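PDB 3KEW: DHHA1 domain protein, which probably hydrolyses mischarged alanine tRNA, like the editing domains of alanyl-tRNA synthetases. Local coordinates for residues G45-L50 / W88-D93. Residues are numbered along the deposited sequence; the frame is centred on the assembly and turned at random.
Sequences GQMGDL and WERRFD
Asp-49 and Arg-91 form a salt bridge in which OD2 of Asp-49, through its syn lone pair, takes the N-H of Arg-91 NE at 2.8 Å, with an N-H...O angle of 159°. Carboxylate and guanidinium planes are nearly coplanar, and OD2 lies at the guanidinium edge, near its plane; the bend of the arginine chain at chi2 turns CD of Arg-91 toward the acid, 3.4 Å from Asp-49 OD1. OD2 also accepts from the backbone N of Phe-40, which gives the buried carboxylate a second anchor. The neighbouring Arg-90 reaches across with CG anti to its backbone N and the chain extended as far as NE, and grips a single atom side-on: NE and NH2 each lie 2.8 Å from Gly-48 O. This oxygen lies in the guanidinium plane, evidence of a true edge-on clasp, although the N-H angles of 149° and 142° show that sharing one acceptor bends both bonds. Leu-50 packs over one face of that guanidinium, its CG 3.7 Å from Arg-90 NE, while Met-47 crosses the arginine at about a right angle, SD 3.7 Å from Arg-90 NH2. A water donates to Arg-91 O at 2.8 Å. The loop between strands 36-37 and 51-53 is thus fastened to the first turns of helix 88-112, which follows barrel strand 82-86 and carries zinc ligands His-98 and His-102; Gln-46 OE1 accepts from His-98 ND1, and Leu-86 touches both Asp-49 and Arg-91, so the contact joins the barrel to the metal-bearing domain.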
ATOM      1  N   GLY A  45       4.319  -5.550  -1.187  1.00 45.80           N
ATOM      2  CA  GLY A  45       5.423  -4.985  -0.424  1.00 46.05           C
ATOM      3  C   GLY A  45       4.991  -4.232   0.826  1.00 50.22           C
ATOM      4  O   GLY A  45       5.817  -3.881   1.675  1.00 47.13           O
ATOM      5  N   GLN A  46       3.686  -3.992   0.942  1.00 43.71           N
ATOM      6  CA  GLN A  46       3.136  -3.185   2.010  1.00 43.18           C
ATOM      7  C   GLN A  46       2.730  -4.079   3.167  1.00 48.20           C
ATOM      8  O   GLN A  46       2.147  -5.144   2.952  1.00 47.09           O
ATOM      9  CB  GLN A  46       1.932  -2.416   1.472  1.00 41.07           C
ATOM     10  CG  GLN A  46       1.235  -1.471   2.427  1.00 35.18           C
ATOM     11  CD  GLN A  46       0.219  -0.638   1.689  1.00 47.24           C
ATOM     12  OE1 GLN A  46       0.140  -0.698   0.450  1.00 37.83           O
ATOM     13  NE2 GLN A  46      -0.575   0.140   2.432  1.00 28.75           N
ATOM     14  N   MET A  47       3.046  -3.635   4.381  1.00 50.19           N
ATOM     15  CA  MET A  47       2.722  -4.345   5.618  1.00 57.12           C
ATOM     16  C   MET A  47       1.227  -4.367   5.927  1.00 53.55           C
ATOM     17  O   MET A  47       0.467  -3.543   5.418  1.00 51.09           O
ATOM     18  CB  MET A  47       3.476  -3.724   6.793  1.00 59.04           C
ATOM     19  CG  MET A  47       4.730  -4.493   7.201  1.00 74.27           C
ATOM     20  SD  MET A  47       5.558  -3.786   8.647  1.00 80.01           S
ATOM     21  CE  MET A  47       6.156  -5.279   9.458  1.00 73.39           C
ATOM     22  N   GLY A  48       0.819  -5.317   6.766  1.00 48.53           N
ATOM     23  CA  GLY A  48      -0.571  -5.461   7.170  1.00 46.82           C
ATOM     24  C   GLY A  48      -0.956  -4.621   8.370  1.00 50.43           C
ATOM     25  O   GLY A  48      -0.091  -4.005   9.002  1.00 51.18           O
ATOM     26  N   ASP A  49      -2.253  -4.624   8.700  1.00 48.02           N
ATOM     27  CA  ASP A  49      -2.802  -3.772   9.761  1.00 44.63           C
ATOM     28  C   ASP A  49      -2.719  -4.345  11.180  1.00 47.32           C
ATOM     29  O   ASP A  49      -2.491  -5.536  11.376  1.00 47.27           O
ATOM     30  CB  ASP A  49      -4.254  -3.385   9.440  1.00 44.14           C
ATOM     31  CG  ASP A  49      -4.350  -2.339   8.331  1.00 55.06           C
ATOM     32  OD1 ASP A  49      -3.463  -1.455   8.273  1.00 53.72           O
ATOM     33  OD2 ASP A  49      -5.310  -2.394   7.527  1.00 46.55           O
ATOM     34  N   LEU A  50      -2.889  -3.455  12.155  1.00 49.32           N
ATOM     35  CA  LEU A  50      -3.064  -3.801  13.565  1.00 54.03           C
ATOM     36  C   LEU A  50      -4.280  -3.024  14.046  1.00 52.43           C
ATOM     37  O   LEU A  50      -4.886  -2.282  13.268  1.00 54.87           O
ATOM     38  CB  LEU A  50      -1.833  -3.403  14.396  1.00 54.52           C
ATOM     39  CG  LEU A  50      -0.452  -3.997  14.098  1.00 56.81           C
ATOM     40  CD1 LEU A  50       0.558  -3.497  15.127  1.00 56.90           C
ATOM     41  CD2 LEU A  50      -0.479  -5.517  14.071  1.00 60.06           C
ATOM     42  N   TRP A  88      -4.986   3.517  12.676  1.00 44.19           N
ATOM     43  CA  TRP A  88      -5.001   4.326  11.455  1.00 48.54           C
ATOM     44  C   TRP A  88      -3.648   4.970  11.124  1.00 48.30           C
ATOM     45  O   TRP A  88      -3.328   5.175   9.956  1.00 49.68           O
ATOM     46  CB  TRP A  88      -6.116   5.386  11.463  1.00 42.32           C
ATOM     47  CG  TRP A  88      -6.168   6.113  10.134  1.00 43.15           C
ATOM     48  CD1 TRP A  88      -5.804   7.405   9.886  1.00 37.57           C
ATOM     49  CD2 TRP A  88      -6.532   5.548   8.868  1.00 38.31           C
ATOM     50  NE1 TRP A  88      -5.941   7.685   8.545  1.00 39.61           N
ATOM     51  CE2 TRP A  88      -6.391   6.564   7.901  1.00 39.86           C
ATOM     52  CE3 TRP A  88      -6.982   4.282   8.457  1.00 33.78           C
ATOM     53  CZ2 TRP A  88      -6.676   6.352   6.555  1.00 39.08           C
ATOM     54  CZ3 TRP A  88      -7.272   4.082   7.123  1.00 43.04           C
ATOM     55  CH2 TRP A  88      -7.123   5.105   6.193  1.00 33.26           C
ATOM     56  N   GLU A  89      -2.866   5.286  12.151  1.00 49.40           N
ATOM     57  CA  GLU A  89      -1.542   5.868  11.962  1.00 50.76           C
ATOM     58  C   GLU A  89      -0.620   4.917  11.195  1.00 46.26           C
ATOM     59  O   GLU A  89       0.036   5.327  10.240  1.00 47.58           O
ATOM     60  CB  GLU A  89      -0.935   6.290  13.310  1.00 53.94           C
ATOM     61  CG  GLU A  89      -1.089   7.785  13.630  1.00 69.25           C
ATOM     62  CD  GLU A  89      -2.532   8.293  13.553  1.00 82.91           C
ATOM     63  OE1 GLU A  89      -3.331   7.988  14.466  1.00 85.34           O
ATOM     64  OE2 GLU A  89      -2.861   9.016  12.582  1.00 86.41           O
ATOM     65  N   ARG A  90      -0.616   3.649  11.597  1.00 42.78           N
ATOM     66  CA  ARG A  90       0.135   2.605  10.917  1.00 40.35           C
ATOM     67  C   ARG A  90      -0.346   2.416   9.478  1.00 44.16           C
ATOM     68  O   ARG A  90       0.464   2.298   8.561  1.00 43.73           O
ATOM     69  CB  ARG A  90      -0.013   1.294  11.675  1.00 45.05           C
ATOM     70  CG  ARG A  90       0.761   0.132  11.090  1.00 50.61           C
ATOM     71  CD  ARG A  90       0.367  -1.170  11.768  1.00 48.72           C
ATOM     72  NE  ARG A  90       0.840  -2.334  11.021  1.00 46.66           N
ATOM     73  CZ  ARG A  90       1.999  -2.948  11.236  1.00 54.62           C
ATOM     74  NH1 ARG A  90       2.823  -2.525  12.191  1.00 53.11           N
ATOM     75  NH2 ARG A  90       2.332  -3.994  10.496  1.00 55.10           N
ATOM     76  N   ARG A  91      -1.665   2.371   9.310  1.00 43.34           N
ATOM     77  CA  ARG A  91      -2.313   2.179   8.014  1.00 45.57           C
ATOM     78  C   ARG A  91      -1.850   3.247   7.055  1.00 37.36           C
ATOM     79  O   ARG A  91      -1.346   2.947   5.975  1.00 47.26           O
ATOM     80  CB  ARG A  91      -3.819   2.382   8.170  1.00 43.17           C
ATOM     81  CG  ARG A  91      -4.701   1.360   7.597  1.00 50.68           C
ATOM     82  CD  ARG A  91      -4.471   0.957   6.158  1.00 46.95           C
ATOM     83  NE  ARG A  91      -5.483  -0.062   5.914  1.00 47.47           N
ATOM     84  CZ  ARG A  91      -6.603   0.143   5.230  1.00 53.26           C
ATOM     85  NH1 ARG A  91      -6.825   1.301   4.630  1.00 44.68           N
ATOM     86  NH2 ARG A  91      -7.483  -0.831   5.111  1.00 54.26           N
ATOM     87  N   PHE A  92      -2.083   4.493   7.460  1.00 41.31           N
ATOM     88  CA  PHE A  92      -1.880   5.661   6.613  1.00 38.01           C
ATOM     89  C   PHE A  92      -0.398   5.857   6.285  1.00 40.80           C
ATOM     90  O   PHE A  92      -0.050   6.226   5.158  1.00 44.91           O
ATOM     91  CB  PHE A  92      -2.488   6.911   7.270  1.00 38.34           C
ATOM     92  CG  PHE A  92      -2.694   8.058   6.316  1.00 43.38           C
ATOM     93  CD1 PHE A  92      -3.444   7.887   5.153  1.00 43.30           C
ATOM     94  CD2 PHE A  92      -2.134   9.308   6.577  1.00 47.12           C
ATOM     95  CE1 PHE A  92      -3.634   8.939   4.255  1.00 44.22           C
ATOM     96  CE2 PHE A  92      -2.318  10.368   5.687  1.00 44.04           C
ATOM     97  CZ  PHE A  92      -3.074  10.179   4.522  1.00 40.82           C
ATOM     98  N   ASP A  93       0.465   5.594   7.265  1.00 41.78           N
ATOM     99  CA  ASP A  93       1.918   5.632   7.050  1.00 48.34           C
ATOM    100  C   ASP A  93       2.322   4.750   5.869  1.00 43.64           C
ATOM    101  O   ASP A  93       2.985   5.216   4.948  1.00 47.60           O
ATOM    102  CB  ASP A  93       2.682   5.210   8.311  1.00 47.66           C
ATOM    103  CG  ASP A  93       4.181   5.095   8.074  1.00 56.76           C
ATOM    104  OD1 ASP A  93       4.785   6.079   7.600  1.00 52.14           O
ATOM    105  OD2 ASP A  93       4.753   4.018   8.356  1.00 61.45           O
TER
HETATM  106  O   HOH W   1      -0.577   0.489   4.831  1.00 33.37           O